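Local coordinates for protein putative S-adenosyl-L-methionine-dependent Methyltransferase (PDB 3DLC) that binds S-adenosylmethionine and probably transfers its methyl group to an acceptor not yet established, as a class I methyltransferase of the Rossmann-like type, at residues Asp18-Lys22 with Thr23-Pro27; Leu57-Ala60 with Leu61-Ser65; Phe74-His77 with Met78-Ala82; Asp126-Thr129 with Ala130-Ile134. All coordinates share one frame; numbering follows the deposited sequence. Where two conformers were deposited one is given.

Interaction 1 of 4, residues Asp18-Lys22 with Thr23-Pro27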
loop_
_atom_site.group_PDB
_atom_site.type_symbol
_atom_site.label_atom_id
_atom_site.label_comp_id
_atom_site.label_asym_id
_atom_site.label_seq_id
_atom_site.Cartn_x
_atom_site.Cartn_y
_atom_site.Cartn_z
ATOM N N ASP A 18 5.822 -8.437 -10.161
ATOM C CA ASP A 18 6.741 -9.237 -9.379
ATOM C C ASP A 18 8.182 -9.006 -9.858
ATOM O O ASP A 18 9.105 -8.817 -9.064
ATOM C CB ASP A 18 6.385 -10.711 -9.524
ATOM C CG ASP A 18 7.219 -11.609 -8.634
ATOM O OD1 ASP A 18 7.369 -11.311 -7.436
ATOM O OD2 ASP A 18 7.685 -12.663 -9.130
ATOM N N GLU A 19 8.373 -9.040 -11.172
ATOM C CA GLU A 19 9.725 -8.856 -11.722
ATOM C C GLU A 19 10.309 -7.511 -11.360
ATOM O O GLU A 19 11.474 -7.405 -10.994
ATOM C CB GLU A 19 9.698 -9.062 -13.240
ATOM C CG GLU A 19 9.509 -10.542 -13.582
ATOM C CD GLU A 19 9.404 -10.853 -15.071
ATOM O OE1 GLU A 19 9.430 -9.909 -15.898
ATOM O OE2 GLU A 19 9.243 -12.066 -15.392
ATOM N N ILE A 20 9.501 -6.468 -11.444
ATOM C CA ILE A 20 9.955 -5.111 -11.098
ATOM C C ILE A 20 10.228 -5.008 -9.594
ATOM O O ILE A 20 11.244 -4.445 -9.162
ATOM C CB ILE A 20 8.967 -4.061 -11.595
ATOM C CG1 ILE A 20 9.069 -3.955 -13.120
ATOM C CG2 ILE A 20 9.243 -2.688 -10.927
ATOM C CD1 ILE A 20 10.363 -3.290 -13.634
ATOM N N SER A 21 9.336 -5.585 -8.788
ATOM C CA SER A 21 9.442 -5.604 -7.338
ATOM C C SER A 21 10.775 -6.230 -6.866
ATOM O O SER A 21 11.351 -5.864 -5.854
ATOM C CB SER A 21 8.249 -6.415 -6.790
ATOM O OG SER A 21 8.354 -6.604 -5.404
ATOM N N LYS A 22 11.212 -7.248 -7.595
ATOM C CA LYS A 22 12.424 -8.042 -7.293
ATOM C C LYS A 22 13.698 -7.441 -7.851
ATOM O O LYS A 22 14.801 -7.884 -7.524
ATOM C CB LYS A 22 12.290 -9.476 -7.861
ATOM C CG LYS A 22 11.308 -10.361 -7.051
ATOM C CD LYS A 22 11.025 -11.742 -7.630
ATOM C CE LYS A 22 10.124 -12.558 -6.673
ATOM N NZ LYS A 22 9.448 -13.737 -7.331
ATOM N N THR A 23 13.535 -6.451 -8.724
ATOM C CA THR A 23 14.670 -5.847 -9.412
ATOM C C THR A 23 14.732 -4.343 -9.169
ATOM O O THR A 23 15.222 -3.880 -8.135
ATOM C CB THR A 23 14.707 -6.255 -10.919
ATOM O OG1 THR A 23 13.541 -5.808 -11.610
ATOM C CG2 THR A 23 14.896 -7.753 -11.096
ATOM N N LEU A 24 14.225 -3.580 -10.098
ATOM C CA LEU A 24 14.338 -2.130 -10.052
ATOM C C LEU A 24 13.776 -1.517 -8.768
ATOM O O LEU A 24 14.376 -0.614 -8.195
ATOM C CB LEU A 24 13.600 -1.570 -11.253
ATOM C CG LEU A 24 13.716 -0.082 -11.421
ATOM C CD1 LEU A 24 15.180 0.346 -11.554
ATOM C CD2 LEU A 24 12.883 0.342 -12.608
ATOM N N PHE A 25 12.633 -2.005 -8.301
ATOM C CA PHE A 25 12.018 -1.437 -7.104
ATOM C C PHE A 25 12.520 -2.056 -5.801
ATOM O O PHE A 25 12.222 -1.557 -4.722
ATOM C CB PHE A 25 10.487 -1.594 -7.103
ATOM C CG PHE A 25 9.720 -0.710 -8.027
ATOM C CD1 PHE A 25 10.311 0.074 -8.990
ATOM C CD2 PHE A 25 8.352 -0.726 -7.947
ATOM C CE1 PHE A 25 9.521 0.812 -9.867
ATOM C CE2 PHE A 25 7.580 0.026 -8.820
ATOM C CZ PHE A 25 8.143 0.805 -9.745
ATOM N N ALA A 26 13.279 -3.142 -5.886
ATOM C CA ALA A 26 13.626 -3.877 -4.664
ATOM C C ALA A 26 14.134 -3.006 -3.502
ATOM O O ALA A 26 13.734 -3.216 -2.358
ATOM C CB ALA A 26 14.625 -5.007 -4.936
ATOM N N PRO A 27 15.030 -2.043 -3.749
ATOM C CA PRO A 27 15.545 -1.283 -2.614
ATOM C C PRO A 27 14.541 -0.389 -1.892
ATOM O O PRO A 27 14.763 -0.011 -0.734
ATOM C CB PRO A 27 16.634 -0.408 -3.225
ATOM C CG PRO A 27 16.577 -0.547 -4.595
ATOM C CD PRO A 27 15.722 -1.694 -4.998
#
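Ile20 sets its CG2 methyl squarely over the Phe25 ring, 3.4 Å from the centroid and only 8° off the ring normal, a CH-pi contact to one face. The methyl gets there because it stands anti to Ile20 N, with CG1 turned beside that nitrogen (chi1 -72°); the other branch ends in CD1, which grazes Leu24 CB. Ile20 O is gripped twice, from opposite faces of its carbonyl plane: Phe25 N donates at 2.9 Å and Thr23 N at 3.1 Å, the latter from well above the plane. Thr23 folds back on the helix, its OG1 lying between its own N and carbonyl carbon (chi1 62°) and donating to Glu19 O at 2.7 Å. On another side of the helix, in the conformer given, the extended Lys22 bridges to Asp18, NZ meeting the syn lone pair of OD2 at 2.7 Å, while Asn85 binds both side chains. Phe25 also meets Phe150 edge-to-face and lies near Tyr29 and Arg118 of the S-adenosylmethionine site. With only an alanine here in place of Phe25, the Ile20 methyl is likely to lose its aromatic platform and a gap to open beside Phe150. The arrangement is helix 11-22 giving way to a type I beta turn, Thr23 to Ala26.

Interaction 2 of 4, residues Leu57-Ala60 with Leu61-Ser65; sequences LSIA and LAKQS
Lys63 lies alongside Ile59 one turn further on in helix 56-64, the helix of the beta-alpha-beta unit between strands 46-50 and 66-73 of the Rossmann-like fold. Its CB sits 3.7 Å from Ile59 O and as far from Ala60 O. CG, placed beside the backbone N (chi1 -69°), comes closer to Ile59 O, at 3.4 Å. CD is already drawing away from that oxygen. The chain stays extended, and CE reaches the CG2 methyl of Ile59 at 3.7 Å. NZ passes the same methyl at 3.9 Å, so the aliphatic part of the lysine runs beside the isoleucine branch and the two point the same way. Along the same turns the backbone repeats i to i+4 bonds: Leu61 N, Ala62 N and Lys63 N donate to Leu57 O, Ser58 O and Ile59 O. The pattern weakens at Ala60 O, which takes weak bonds from Lys63 N and Gln64 N. Buried Leu57 and Leu61 face the sheet, Leu57 touching Asp49 and Leu61 touching Cys47, while Ser58 OG bonds to Asp49. Gln64 NE2 reaches back to Pro30 O, and it also donates to a water that in turn donates to Ala60 O at 2.8 Å. Leu61 O is held from opposite faces of its plane, by Gln64 N and by Ser65 OG at 2.7 Å.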
loop_
_atom_site.group_PDB
_atom_site.type_symbol
_atom_site.label_atom_id
_atom_site.label_comp_id
_atom_site.label_asym_id
_atom_site.label_seq_id
_atom_site.Cartn_x
_atom_site.Cartn_y
_atom_site.Cartn_z
ATOM N N LEU A 57 6.308 -5.213 0.198
ATOM C CA LEU A 57 6.270 -4.298 1.356
ATOM C C LEU A 57 6.034 -5.099 2.640
ATOM O O LEU A 57 6.647 -4.844 3.665
ATOM C CB LEU A 57 5.222 -3.186 1.197
ATOM C CG LEU A 57 5.175 -2.148 2.317
ATOM C CD1 LEU A 57 6.552 -1.460 2.532
ATOM C CD2 LEU A 57 4.065 -1.146 2.010
ATOM N N SER A 58 5.161 -6.088 2.568
ATOM C CA SER A 58 4.906 -6.956 3.717
ATOM C C SER A 58 6.179 -7.705 4.130
ATOM O O SER A 58 6.485 -7.853 5.314
ATOM C CB SER A 58 3.787 -7.951 3.427
ATOM O OG SER A 58 2.511 -7.341 3.412
ATOM N N ILE A 59 6.883 -8.249 3.141
ATOM C CA ILE A 59 8.135 -8.966 3.399
ATOM C C ILE A 59 9.167 -8.019 4.070
ATOM O O ILE A 59 9.779 -8.392 5.080
ATOM C CB ILE A 59 8.675 -9.624 2.111
ATOM C CG1 ILE A 59 7.745 -10.795 1.695
ATOM C CG2 ILE A 59 10.120 -10.016 2.289
ATOM C CD1 ILE A 59 8.040 -11.346 0.307
ATOM N N ALA A 60 9.299 -6.799 3.562
ATOM C CA ALA A 60 10.252 -5.873 4.136
ATOM C C ALA A 60 9.880 -5.515 5.573
ATOM O O ALA A 60 10.728 -5.467 6.457
ATOM C CB ALA A 60 10.343 -4.620 3.260
ATOM N N LEU A 61 8.597 -5.293 5.820
ATOM C CA LEU A 61 8.135 -4.987 7.182
ATOM C C LEU A 61 8.376 -6.154 8.129
ATOM O O LEU A 61 8.800 -5.969 9.272
ATOM C CB LEU A 61 6.652 -4.567 7.196
ATOM C CG LEU A 61 6.341 -3.131 6.829
ATOM C CD1 LEU A 61 4.853 -2.987 6.452
ATOM C CD2 LEU A 61 6.697 -2.166 7.971
ATOM N N ALA A 62 8.101 -7.369 7.660
ATOM C CA ALA A 62 8.315 -8.555 8.505
ATOM C C ALA A 62 9.772 -8.661 8.936
ATOM O O ALA A 62 10.086 -9.023 10.068
ATOM C CB ALA A 62 7.865 -9.813 7.767
ATOM N N LYS A 63 10.679 -8.356 8.023
ATOM C CA LYS A 63 12.100 -8.498 8.322
ATOM C C LYS A 63 12.631 -7.460 9.303
ATOM O O LYS A 63 13.668 -7.682 9.920
ATOM C CB LYS A 63 12.912 -8.447 7.032
ATOM C CG LYS A 63 12.716 -9.664 6.132
ATOM C CD LYS A 63 13.504 -9.487 4.851
ATOM C CE LYS A 63 13.358 -10.650 3.892
ATOM N NZ LYS A 63 14.022 -10.301 2.591
ATOM N N GLN A 64 11.888 -6.381 9.494
ATOM C CA GLN A 64 12.327 -5.295 10.366
ATOM C C GLN A 64 11.509 -5.125 11.624
ATOM O O GLN A 64 11.799 -4.212 12.397
ATOM C CB GLN A 64 12.327 -3.949 9.633
ATOM C CG GLN A 64 13.358 -3.827 8.564
ATOM C CD GLN A 64 13.388 -2.450 7.935
ATOM O OE1 GLN A 64 13.372 -1.412 8.621
ATOM N NE2 GLN A 64 13.525 -2.439 6.629
ATOM N N SER A 65 10.521 -5.986 11.874
ATOM C CA SER A 65 9.591 -5.795 12.989
ATOM C C SER A 65 9.053 -7.117 13.487
ATOM O O SER A 65 9.349 -8.162 12.912
ATOM C CB SER A 65 8.380 -4.978 12.521
ATOM O OG SER A 65 7.543 -5.771 11.667
HETATM O O HOH W 1 13.298 -5.015 5.316
#

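Interaction 3 of 4, residues Phe74-His77 with Met78-Ala82. With SAM (S-adenosylmethionine), chain C.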
loop_
_atom_site.group_PDB
_atom_site.type_symbol
_atom_site.label_atom_id
_atom_site.label_comp_id
_atom_site.label_asym_id
_atom_site.label_seq_id
_atom_site.Cartn_x
_atom_site.Cartn_y
_atom_site.Cartn_z
ATOM N N PHE A 74 -6.993 -8.010 -4.093
ATOM C CA PHE A 74 -8.162 -8.498 -4.796
ATOM C C PHE A 74 -7.857 -9.338 -6.007
ATOM O O PHE A 74 -8.791 -9.885 -6.599
ATOM C CB PHE A 74 -9.187 -7.360 -5.099
ATOM C CG PHE A 74 -8.890 -6.474 -6.292
ATOM C CD1 PHE A 74 -7.641 -6.379 -6.887
ATOM C CD2 PHE A 74 -9.918 -5.690 -6.780
ATOM C CE1 PHE A 74 -7.459 -5.523 -7.974
ATOM C CE2 PHE A 74 -9.732 -4.843 -7.838
ATOM C CZ PHE A 74 -8.499 -4.752 -8.447
ATOM N N SER A 75 -6.577 -9.508 -6.344
ATOM C CA SER A 75 -6.175 -10.282 -7.507
ATOM C C SER A 75 -5.645 -11.642 -7.105
ATOM O O SER A 75 -4.600 -11.753 -6.434
ATOM C CB SER A 75 -5.114 -9.537 -8.317
ATOM O OG SER A 75 -4.536 -10.438 -9.241
ATOM N N LYS A 76 -6.360 -12.695 -7.491
ATOM C CA LYS A 76 -5.928 -14.069 -7.255
ATOM C C LYS A 76 -4.528 -14.281 -7.809
ATOM O O LYS A 76 -3.736 -15.013 -7.260
ATOM C CB LYS A 76 -6.887 -15.049 -7.964
ATOM C CG LYS A 76 -6.487 -16.497 -7.855
ATOM C CD LYS A 76 -6.498 -16.953 -6.459
ATOM C CE LYS A 76 -6.270 -18.456 -6.343
ATOM N NZ LYS A 76 -6.373 -18.892 -4.926
ATOM N N HIS A 77 -4.232 -13.677 -8.961
ATOM C CA HIS A 77 -2.924 -13.851 -9.611
ATOM C C HIS A 77 -1.795 -13.237 -8.800
ATOM O O HIS A 77 -0.726 -13.832 -8.663
ATOM C CB HIS A 77 -2.943 -13.268 -11.001
ATOM C CG HIS A 77 -4.060 -13.797 -11.781
ATOM N ND1 HIS A 77 -4.090 -15.108 -12.170
ATOM C CD2 HIS A 77 -5.259 -13.269 -12.101
ATOM C CE1 HIS A 77 -5.238 -15.353 -12.781
ATOM N NE2 HIS A 77 -5.971 -14.253 -12.737
HETATM N N MSE A 78 -2.058 -12.073 -8.225
HETATM C CA MSE A 78 -1.085 -11.447 -7.329
HETATM C C MSE A 78 -0.891 -12.345 -6.114
HETATM O O MSE A 78 0.225 -12.549 -5.657
HETATM C CB MSE A 78 -1.565 -10.088 -6.842
HETATM C CG MSE A 78 -1.536 -8.985 -7.856
HETATM SE SE MSE A 78 0.339 -8.617 -8.336
HETATM C CE MSE A 78 -0.106 -7.132 -9.357
ATOM N N ASN A 79 -1.985 -12.862 -5.570
ATOM C CA ASN A 79 -1.904 -13.645 -4.340
ATOM C C ASN A 79 -1.150 -14.950 -4.522
ATOM O O ASN A 79 -0.446 -15.407 -3.621
ATOM C CB ASN A 79 -3.280 -13.819 -3.708
ATOM C CG ASN A 79 -3.797 -12.519 -3.145
ATOM O OD1 ASN A 79 -3.003 -11.667 -2.730
ATOM N ND2 ASN A 79 -5.094 -12.356 -3.116
ATOM N N GLU A 80 -1.275 -15.543 -5.706
ATOM C CA GLU A 80 -0.532 -16.778 -5.998
ATOM C C GLU A 80 0.966 -16.495 -5.971
ATOM O O GLU A 80 1.761 -17.275 -5.415
ATOM C CB GLU A 80 -0.949 -17.376 -7.345
ATOM C CG GLU A 80 -2.362 -17.957 -7.353
ATOM C CD GLU A 80 -2.920 -18.254 -8.748
ATOM O OE1 GLU A 80 -2.264 -17.941 -9.758
ATOM O OE2 GLU A 80 -4.039 -18.793 -8.835
ATOM N N ILE A 81 1.374 -15.387 -6.578
ATOM C CA ILE A 81 2.791 -15.018 -6.585
ATOM C C ILE A 81 3.244 -14.662 -5.157
ATOM O O ILE A 81 4.324 -15.030 -4.752
ATOM C CB ILE A 81 3.072 -13.865 -7.544
ATOM C CG1 ILE A 81 2.902 -14.324 -8.966
ATOM C CG2 ILE A 81 4.448 -13.288 -7.271
ATOM C CD1 ILE A 81 3.110 -13.218 -9.998
ATOM N N ALA A 82 2.421 -13.903 -4.442
ATOM C CA ALA A 82 2.797 -13.468 -3.091
ATOM C C ALA A 82 3.007 -14.693 -2.198
ATOM O O ALA A 82 3.924 -14.736 -1.391
ATOM C CB ALA A 82 1.740 -12.526 -2.502
HETATM N N SAM C . 1.930 -2.951 -2.997
HETATM C CA SAM C . 2.718 -3.647 -4.047
HETATM C C SAM C . 4.038 -2.953 -4.245
HETATM O O SAM C . 4.166 -1.794 -3.844
HETATM O OXT SAM C . 4.924 -3.547 -4.848
HETATM C CB SAM C . 1.920 -3.748 -5.333
HETATM C CG SAM C . 1.564 -2.451 -5.986
HETATM S SD SAM C . 0.617 -2.779 -7.485
HETATM C CE SAM C . 1.145 -1.321 -8.341
HETATM C "C5'" SAM C . -1.147 -2.391 -6.998
HETATM C "C4'" SAM C . -1.985 -3.513 -6.315
HETATM O "O4'" SAM C . -3.266 -3.134 -5.713
HETATM C "C3'" SAM C . -2.229 -4.752 -7.213
HETATM O "O3'" SAM C . -1.639 -5.859 -6.604
HETATM C "C2'" SAM C . -3.756 -4.851 -7.257
HETATM O "O2'" SAM C . -4.305 -6.131 -7.475
HETATM C "C1'" SAM C . -4.164 -4.217 -5.917
HETATM N N9 SAM C . -5.526 -3.660 -5.904
HETATM C C8 SAM C . -6.042 -2.740 -6.786
HETATM N N7 SAM C . -7.299 -2.386 -6.426
HETATM C C5 SAM C . -7.600 -3.113 -5.304
HETATM C C6 SAM C . -8.745 -3.208 -4.508
HETATM N N6 SAM C . -9.904 -2.574 -4.762
HETATM N N1 SAM C . -8.673 -4.003 -3.418
HETATM C C2 SAM C . -7.540 -4.728 -3.131
HETATM N N3 SAM C . -6.423 -4.717 -3.913
HETATM C C4 SAM C . -6.489 -3.895 -4.958
#
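Ser75 and Met78, a selenomethionine, form the close-packed side of this turn: Met78 N donates to Ser75 OG at 3.1 Å, nearly straight at 165°, and Met78 CG lies 3.6 Å from that hydroxyl oxygen. With its OG anti to its own N (chi1 167°), Ser75 swings the oxygen over the first turn of the helix, where Phe9 O is also bonded to it. Asn79 N meets Ser75 O in the carbonyl plane, and the Asn79 side chain packs against the same carbonyl while ND2 bonds to Gln99 OE1 and Asp73 O. Met78, bent in mid-chain, curls toward the cofactor, CG and CE each 3.4 Å from O3' of its ribose. This is a serine N-cap at the start of helix 76-88, just after strand 66-73, where class I methyltransferases hold the ribose and adenine of S-adenosylmethionine. Phe74, immediately before the cap, lays one ring face over the adenine, C5 standing 3.4 Å above the ring plane and over its centre, while O2' lies in plane at the ring edge. The outward side is looser, and Lys76 and Glu80 were each modelled in two positions. In the conformers given they cross at about a right angle, and Lys76 NZ remains 4.6 Å from Glu80 OE2, beyond salt-bridge length; the aliphatic CE, at 3.4 Å from OE2, makes the closer approach. His77 runs beside this copy of Glu80 with ring and carboxylate planes 85° apart, and ND1 stays 4.1 Å from OE1.

Interaction 4 of 4, residues Asp126-Thr129 with Ala130-Ile134; sequences DVAT and AFREI. Unlike the reference sequence in segment 126-129: Ala128 (reference Thr).
The Phe131 ring, reached at its edge by Val127 O lying in its plane, 3.4 Å from CD2, carries Ile134 CD1 over one face, offset toward the rim. The flat guanidinium of Arg132 is likewise met at its edge, near its plane, by Ala128 CB, 3.9 Å from NH1. Both groups belong to helix 127-137, which follows strand 112-118 in the Rossmann-like fold and is opened by Asp126 as an N-cap. Backbone bonds of the i to i+4 kind run from Ala130 N to Asp126 O, Phe131 N to Val127 O, Arg132 N to Ala128 O and Glu133 N to Thr129 O. Phe131 packs inward on strands 142-148 and 206-211 and on helix 180-193. Arg132 takes the other course: extended from CG to NE, it crosses Ala128 O with CG at 3.4 Å and ends in a salt bridge to Glu192. Glu133, bent at chi2 (-69°), pairs with Arg136. At the cap, Thr129 N makes a weak bond to Asp126 OD1. Thr129 OG1 stands beside its own N (chi1 -63°) and donates to Asp126 OD2 at 2.7 Å from above the carboxylate plane. Replacing Thr129 by an alanine would probably leave Asp126 OD2 without its hydroxyl partner and the carboxylate freer to turn. A water donates to Thr129 OG1 at 3.2 Å.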
loop_
_atom_site.group_PDB
_atom_site.type_symbol
_atom_site.label_atom_id
_atom_site.label_comp_id
_atom_site.label_asym_id
_atom_site.label_seq_id
_atom_site.Cartn_x
_atom_site.Cartn_y
_atom_site.Cartn_z
ATOM N N ASP A 126 -14.591 4.168 -6.209
ATOM C CA ASP A 126 -15.219 4.449 -4.900
ATOM C C ASP A 126 -14.340 4.581 -3.632
ATOM O O ASP A 126 -14.438 3.825 -2.651
ATOM C CB ASP A 126 -16.312 3.421 -4.646
ATOM C CG ASP A 126 -17.317 3.915 -3.631
ATOM O OD1 ASP A 126 -17.163 5.065 -3.138
ATOM O OD2 ASP A 126 -18.223 3.135 -3.294
ATOM N N VAL A 127 -13.543 5.633 -3.653
ATOM C CA VAL A 127 -12.603 5.858 -2.571
ATOM C C VAL A 127 -13.277 6.201 -1.244
ATOM O O VAL A 127 -12.713 5.913 -0.194
ATOM C CB VAL A 127 -11.505 6.854 -2.928
ATOM C CG1 VAL A 127 -10.587 6.231 -4.011
ATOM C CG2 VAL A 127 -12.067 8.187 -3.368
ATOM N N ALA A 128 -14.471 6.784 -1.279
ATOM C CA ALA A 128 -15.181 7.071 -0.024
ATOM C C ALA A 128 -15.453 5.763 0.718
ATOM O O ALA A 128 -15.233 5.651 1.924
ATOM C CB ALA A 128 -16.483 7.802 -0.288
ATOM N N THR A 129 -15.969 4.769 0.006
ATOM C CA THR A 129 -16.248 3.484 0.608
ATOM C C THR A 129 -14.963 2.814 1.089
ATOM O O THR A 129 -14.918 2.227 2.180
ATOM C CB THR A 129 -17.006 2.578 -0.369
ATOM O OG1 THR A 129 -18.268 3.187 -0.642
ATOM C CG2 THR A 129 -17.194 1.156 0.164
ATOM N N ALA A 130 -13.919 2.894 0.281
ATOM C CA ALA A 130 -12.631 2.289 0.647
ATOM C C ALA A 130 -12.122 2.876 1.967
ATOM O O ALA A 130 -11.705 2.149 2.848
ATOM C CB ALA A 130 -11.609 2.512 -0.452
ATOM N N PHE A 131 -12.146 4.204 2.093
ATOM C CA PHE A 131 -11.662 4.831 3.318
ATOM C C PHE A 131 -12.548 4.622 4.527
ATOM O O PHE A 131 -12.058 4.550 5.634
ATOM C CB PHE A 131 -11.254 6.285 3.081
ATOM C CG PHE A 131 -9.861 6.378 2.493
ATOM C CD1 PHE A 131 -8.742 6.320 3.313
ATOM C CD2 PHE A 131 -9.668 6.388 1.121
ATOM C CE1 PHE A 131 -7.478 6.320 2.766
ATOM C CE2 PHE A 131 -8.399 6.387 0.579
ATOM C CZ PHE A 131 -7.311 6.347 1.404
ATOM N N ARG A 132 -13.848 4.459 4.332
ATOM C CA ARG A 132 -14.716 4.042 5.440
ATOM C C ARG A 132 -14.336 2.654 5.932
ATOM O O ARG A 132 -14.336 2.394 7.139
ATOM C CB ARG A 132 -16.192 4.117 5.046
ATOM C CG ARG A 132 -16.711 5.563 5.040
ATOM C CD ARG A 132 -18.220 5.604 4.751
ATOM N NE ARG A 132 -18.791 6.887 5.119
ATOM C CZ ARG A 132 -18.801 7.946 4.354
ATOM N NH1 ARG A 132 -18.448 7.886 3.094
ATOM N NH2 ARG A 132 -19.203 9.108 4.858
ATOM N N GLU A 133 -14.020 1.755 4.999
ATOM C CA GLU A 133 -13.587 0.401 5.405
ATOM C C GLU A 133 -12.248 0.426 6.146
ATOM O O GLU A 133 -12.043 -0.263 7.141
ATOM C CB GLU A 133 -13.516 -0.530 4.179
ATOM C CG GLU A 133 -14.848 -1.082 3.781
ATOM C CD GLU A 133 -15.329 -2.067 4.832
ATOM O OE1 GLU A 133 -14.850 -3.231 4.843
ATOM O OE2 GLU A 133 -16.146 -1.674 5.685
ATOM N N ILE A 134 -11.305 1.206 5.624
ATOM C CA ILE A 134 -10.009 1.377 6.261
ATOM C C ILE A 134 -10.200 1.888 7.679
ATOM O O ILE A 134 -9.594 1.397 8.632
ATOM C CB ILE A 134 -9.125 2.302 5.416
ATOM C CG1 ILE A 134 -8.712 1.540 4.149
ATOM C CG2 ILE A 134 -7.905 2.808 6.186
ATOM C CD1 ILE A 134 -8.169 2.426 3.015
HETATM O O HOH W 2 -19.123 5.536 1.276
#

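In the fold
All four contacts are local and follow one another along the chain, so none encloses or crosses another. Interaction 1 closes the turn that ends helix 11-22 and leads into helix 28-40. Interaction 2 lies along helix 56-64, after strand 46-50, and interaction 3 begins helix 76-88, after strand 66-73; these belong to successive beta-alpha-beta units. Interaction 4 starts helix 127-137, on the opposite side of the chain's centre from interactions 1 and 2. Direct touch joins 1 and 3, where Asp18 CG meets Ile81 CG2 at 3.5 Å. Bound S-adenosylmethionine contacts interaction 3, and comes within about 5 Å of side chains of interactions 1 and 2 and about 7 Å of one in interaction 4.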